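Local coordinates for putative cytoplasmic protein (Salmonella typhimurium LT2, PDB 2Q02) that is of unknown function but folds as a xylose isomerase-like TIM barrel that binds zinc and may act as an isomerase, at residues A154-L157 and I158-G162; L168-T171 and F172-H175. All coordinates share one frame; numbering follows the deposited sequence.

Interaction 1. Residues A154-L157 and I158-G162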
loop_
_atom_site.group_PDB
_atom_site.type_symbol
_atom_site.label_atom_id
_atom_site.label_comp_id
_atom_site.label_asym_id
_atom_site.label_seq_id
_atom_site.Cartn_x
_atom_site.Cartn_y
_atom_site.Cartn_z
ATOM N N ALA A 154 -5.256 -2.500 -14.810
ATOM C CA ALA A 154 -4.071 -3.115 -14.220
ATOM C C ALA A 154 -4.227 -4.641 -14.092
ATOM O O ALA A 154 -3.289 -5.384 -14.359
ATOM C CB ALA A 154 -3.770 -2.494 -12.858
ATOM N N GLN A 155 -5.406 -5.093 -13.664
ATOM C CA GLN A 155 -5.678 -6.524 -13.555
ATOM C C GLN A 155 -5.629 -7.202 -14.936
ATOM O O GLN A 155 -5.157 -8.326 -15.078
ATOM C CB GLN A 155 -7.039 -6.783 -12.884
ATOM C CG GLN A 155 -7.066 -6.456 -11.418
ATOM C CD GLN A 155 -8.400 -6.792 -10.736
ATOM O OE1 GLN A 155 -9.481 -6.749 -11.350
ATOM N NE2 GLN A 155 -8.319 -7.139 -9.449
ATOM N N GLN A 156 -6.092 -6.491 -15.953
ATOM C CA GLN A 156 -6.081 -7.018 -17.314
ATOM C C GLN A 156 -4.658 -7.217 -17.830
ATOM O O GLN A 156 -4.345 -8.242 -18.450
ATOM C CB GLN A 156 -6.843 -6.087 -18.251
ATOM C CG GLN A 156 -7.232 -6.753 -19.540
ATOM C CD GLN A 156 -7.726 -5.769 -20.572
ATOM O OE1 GLN A 156 -8.806 -5.168 -20.427
ATOM N NE2 GLN A 156 -6.935 -5.590 -21.624
ATOM N N LEU A 157 -3.814 -6.227 -17.582
ATOM C CA LEU A 157 -2.428 -6.259 -18.034
ATOM C C LEU A 157 -1.663 -7.402 -17.369
ATOM O O LEU A 157 -0.888 -8.099 -18.028
ATOM C CB LEU A 157 -1.754 -4.902 -17.750
ATOM C CG LEU A 157 -2.330 -3.691 -18.521
ATOM C CD1 LEU A 157 -1.479 -2.496 -18.287
ATOM C CD2 LEU A 157 -2.468 -3.931 -20.050
ATOM N N ILE A 158 -1.898 -7.584 -16.069
ATOM C CA ILE A 158 -1.315 -8.693 -15.302
ATOM C C ILE A 158 -1.680 -10.057 -15.928
ATOM O O ILE A 158 -0.811 -10.929 -16.106
ATOM C CB ILE A 158 -1.714 -8.591 -13.790
ATOM C CG1 ILE A 158 -0.896 -7.466 -13.134
ATOM C CG2 ILE A 158 -1.495 -9.890 -13.020
ATOM C CD1 ILE A 158 -1.370 -7.036 -11.768
ATOM N N ARG A 159 -2.952 -10.217 -16.290
ATOM C CA ARG A 159 -3.405 -11.432 -16.969
ATOM C C ARG A 159 -2.728 -11.630 -18.312
ATOM O O ARG A 159 -2.342 -12.740 -18.657
ATOM C CB ARG A 159 -4.916 -11.436 -17.189
ATOM C CG ARG A 159 -5.750 -11.484 -15.927
ATOM C CD ARG A 159 -7.162 -11.909 -16.223
ATOM N NE ARG A 159 -7.876 -10.950 -17.082
ATOM C CZ ARG A 159 -8.538 -9.868 -16.655
ATOM N NH1 ARG A 159 -8.578 -9.557 -15.367
ATOM N NH2 ARG A 159 -9.162 -9.088 -17.529
ATOM N N GLU A 160 -2.587 -10.563 -19.078
ATOM C CA GLU A 160 -1.943 -10.654 -20.380
ATOM C C GLU A 160 -0.465 -11.035 -20.251
ATOM O O GLU A 160 0.077 -11.768 -21.082
ATOM C CB GLU A 160 -2.081 -9.305 -21.055
ATOM C CG GLU A 160 -1.688 -9.262 -22.479
ATOM C CD GLU A 160 -1.842 -7.868 -23.001
ATOM O OE1 GLU A 160 -2.892 -7.231 -22.700
ATOM O OE2 GLU A 160 -0.908 -7.418 -23.700
ATOM N N ALA A 161 0.158 -10.546 -19.181
ATOM C CA ALA A 161 1.528 -10.890 -18.819
ATOM C C ALA A 161 1.700 -12.328 -18.292
ATOM O O ALA A 161 2.831 -12.831 -18.206
ATOM C CB ALA A 161 2.047 -9.898 -17.782
ATOM N N GLY A 162 0.590 -12.991 -17.964
ATOM C CA GLY A 162 0.623 -14.332 -17.375
ATOM C C GLY A 162 1.293 -14.340 -16.002
ATOM O O GLY A 162 1.983 -15.305 -15.642
HETATM O O HOH W 1 -10.449 -7.392 -13.632
#
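Arg159 folds back along helix 151-161 to lie against Gln155 and Gln156, one turn earlier. A bend at chi3 (-64°) turns the end of the chain toward that turn: Gln156 CA sits over one guanidinium face, offset toward its rim, and Arg159 NH2 rests 3.6 Å from Gln156 CG. The amide of Gln156 is turned 42° from the guanidinium plane. Arginine suits this exposed flank, because its methylenes pack on the backbone while its charged end stays near the surface.

A water joins two polar ends. It donates to Gln155 OE1 at 2.6 Å and, in the guanidinium plane, accepts a weak bond from Arg159 NH1 at 3.3 Å. Gln155 NE2 bonds to Asp189 O, so both ends of this buried amide are held, which should restrict its rotation.

The backbone supplies four regular i to i+4 bonds, from Ile158 N to Ala154 O (3.1 Å) through to Ala161 N to Leu157 O (2.9 Å). Gly162 then ends the helix in a Schellman motif, its positive phi (64°) being easily adopted without a side chain.

Ala154, Ile158 and the side chain of Gln155 rest on Val167 of strand 166-170; on the side facing helix 115-130, Leu157 meets Thr118 and Val119, and Ala161 meets Ile122.

Interaction 2. Residues L168-T171 and F172-H175; sequences LLDT and FHHH. With ZN (zinc ion), chain E.
Asp170, the N-cap of helix 171-176, ends barrel strand 166-170 and meets Phe172, His173 and His174 in the first turn of that helix, at the zinc site of this TIM barrel. One carboxylate serves two purposes. Asp170 OD2 binds the zinc ion at 1.9 Å, while OD1 makes the capping bond by accepting from Phe172 N, a weak bond of 3.1 Å bent to 131°. Placing CG anti to the backbone N (chi1 -172°) directs the carboxylate so that OD2 faces the zinc while OD1 faces Phe172 N. Glu139, His197 and Glu245 are the other protein ligands, and Arg215 NH2 also bonds to OD2. This second bond, together with the cap, should limit rotation of the carboxylate, and the guanidinium probably adds to the zinc ion in balancing the carboxylates.

The backbone of the turn is fixed by His174 N donating to Asp170 O at 2.9 Å, nearly straight, and by His175 N donating to Thr171 O at 3.0 Å, from above the carbonyl plane.

His173 crosses beside the carboxylate, its ring turned 66° from it. Asp170 CB lies in the ring plane at the edge, and His173 CD2 comes within 3.4 Å of Asp170 CG. Phe172 CD1 lies over one face of the imidazole, offset toward the rim, 3.5 Å above the plane. Histidine suits this place because its two ring nitrogens can bond on different sides of the ring: ND1 with Gly142 N, and NE2 with an unidentified molecule, probably from the crystallisation liquor.

On another side of the turn, Leu169 supplies a purely nonpolar contact suited to the buried strand. Its side chain runs alongside that of His174, with Leu169 CD2 4.2 Å from His174 CB.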
loop_
_atom_site.group_PDB
_atom_site.type_symbol
_atom_site.label_atom_id
_atom_site.label_comp_id
_atom_site.label_asym_id
_atom_site.label_seq_id
_atom_site.Cartn_x
_atom_site.Cartn_y
_atom_site.Cartn_z
ATOM N N LEU A 168 -2.880 -3.746 -5.838
ATOM C CA LEU A 168 -2.996 -3.083 -4.560
ATOM C C LEU A 168 -4.014 -1.930 -4.715
ATOM O O LEU A 168 -3.760 -0.927 -5.403
ATOM C CB LEU A 168 -1.627 -2.554 -4.144
ATOM C CG LEU A 168 -1.483 -2.197 -2.677
ATOM C CD1 LEU A 168 -0.019 -1.764 -2.404
ATOM C CD2 LEU A 168 -2.518 -1.123 -2.227
ATOM N N LEU A 169 -5.175 -2.107 -4.096
ATOM C CA LEU A 169 -6.229 -1.129 -4.194
ATOM C C LEU A 169 -6.049 -0.091 -3.071
ATOM O O LEU A 169 -6.157 -0.395 -1.886
ATOM C CB LEU A 169 -7.592 -1.831 -4.113
ATOM C CG LEU A 169 -8.829 -1.103 -4.647
ATOM C CD1 LEU A 169 -10.015 -2.028 -4.466
ATOM C CD2 LEU A 169 -9.091 0.243 -3.963
ATOM N N ASP A 170 -5.778 1.135 -3.457
ATOM C CA ASP A 170 -5.621 2.218 -2.513
ATOM C C ASP A 170 -6.840 3.171 -2.617
ATOM O O ASP A 170 -7.116 3.724 -3.689
ATOM C CB ASP A 170 -4.319 2.904 -2.863
ATOM C CG ASP A 170 -3.926 3.926 -1.876
ATOM O OD1 ASP A 170 -4.766 4.795 -1.587
ATOM O OD2 ASP A 170 -2.774 3.860 -1.411
ATOM N N THR A 171 -7.591 3.337 -1.524
ATOM C CA THR A 171 -8.867 4.074 -1.585
ATOM C C THR A 171 -8.705 5.528 -2.058
ATOM O O THR A 171 -9.602 6.067 -2.695
ATOM C CB THR A 171 -9.591 4.111 -0.246
ATOM O OG1 THR A 171 -8.721 4.681 0.740
ATOM C CG2 THR A 171 -10.043 2.708 0.171
ATOM N N PHE A 172 -7.574 6.146 -1.745
ATOM C CA PHE A 172 -7.260 7.477 -2.243
ATOM C C PHE A 172 -7.099 7.474 -3.760
ATOM O O PHE A 172 -7.620 8.364 -4.465
ATOM C CB PHE A 172 -5.976 7.991 -1.597
ATOM C CG PHE A 172 -5.434 9.256 -2.211
ATOM C CD1 PHE A 172 -4.532 9.205 -3.265
ATOM C CD2 PHE A 172 -5.786 10.504 -1.694
ATOM C CE1 PHE A 172 -4.003 10.397 -3.809
ATOM C CE2 PHE A 172 -5.257 11.688 -2.222
ATOM C CZ PHE A 172 -4.363 11.636 -3.272
ATOM N N HIS A 173 -6.353 6.492 -4.252
ATOM C CA HIS A 173 -6.083 6.419 -5.686
ATOM C C HIS A 173 -7.335 6.044 -6.475
ATOM O O HIS A 173 -7.536 6.555 -7.577
ATOM C CB HIS A 173 -4.862 5.548 -5.998
ATOM C CG HIS A 173 -3.587 6.147 -5.495
ATOM N ND1 HIS A 173 -3.100 7.353 -5.963
ATOM C CD2 HIS A 173 -2.723 5.740 -4.534
ATOM C CE1 HIS A 173 -1.977 7.649 -5.326
ATOM N NE2 HIS A 173 -1.723 6.683 -4.461
ATOM N N HIS A 174 -8.185 5.202 -5.896
ATOM C CA HIS A 174 -9.512 4.957 -6.449
ATOM C C HIS A 174 -10.332 6.260 -6.519
ATOM O O HIS A 174 -11.006 6.557 -7.522
ATOM C CB HIS A 174 -10.264 3.920 -5.590
ATOM C CG HIS A 174 -11.682 3.665 -6.021
ATOM N ND1 HIS A 174 -12.028 2.662 -6.903
ATOM C CD2 HIS A 174 -12.844 4.275 -5.674
ATOM C CE1 HIS A 174 -13.334 2.681 -7.098
ATOM N NE2 HIS A 174 -13.853 3.652 -6.365
ATOM N N HIS A 175 -10.293 7.039 -5.440
ATOM C CA HIS A 175 -11.073 8.265 -5.370
ATOM C C HIS A 175 -10.651 9.263 -6.431
ATOM O O HIS A 175 -11.502 9.924 -7.021
ATOM C CB HIS A 175 -10.948 8.889 -3.982
ATOM C CG HIS A 175 -11.788 10.108 -3.778
ATOM N ND1 HIS A 175 -11.246 11.364 -3.607
ATOM C CD2 HIS A 175 -13.129 10.261 -3.689
ATOM C CE1 HIS A 175 -12.218 12.236 -3.412
ATOM N NE2 HIS A 175 -13.370 11.593 -3.467
HETATM ZN ZN ZN E . -1.009 3.055 -1.215
#

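Overall arrangement
Interactions 1 and 2 follow one another along the chain: helix 151-161 closes with the first, and strand 166-170 leads into the second. Their centres are about 18 Å apart and their nearest atoms about 7 Å apart, so they do not touch. Residues 168-175 carry a zinc ligand and, at His173, meet a bound molecule of unknown identity, whereas residues 154-162 belong to the outer layer of helices. The start of this segment is nearer the metal site, the Ala154 side chain being about 8 Å from that of Glu139 and about 11 Å from that of Asp170. At the other end, the Ala161 side chain is about 9 Å from a different zinc ion, away from the barrel site.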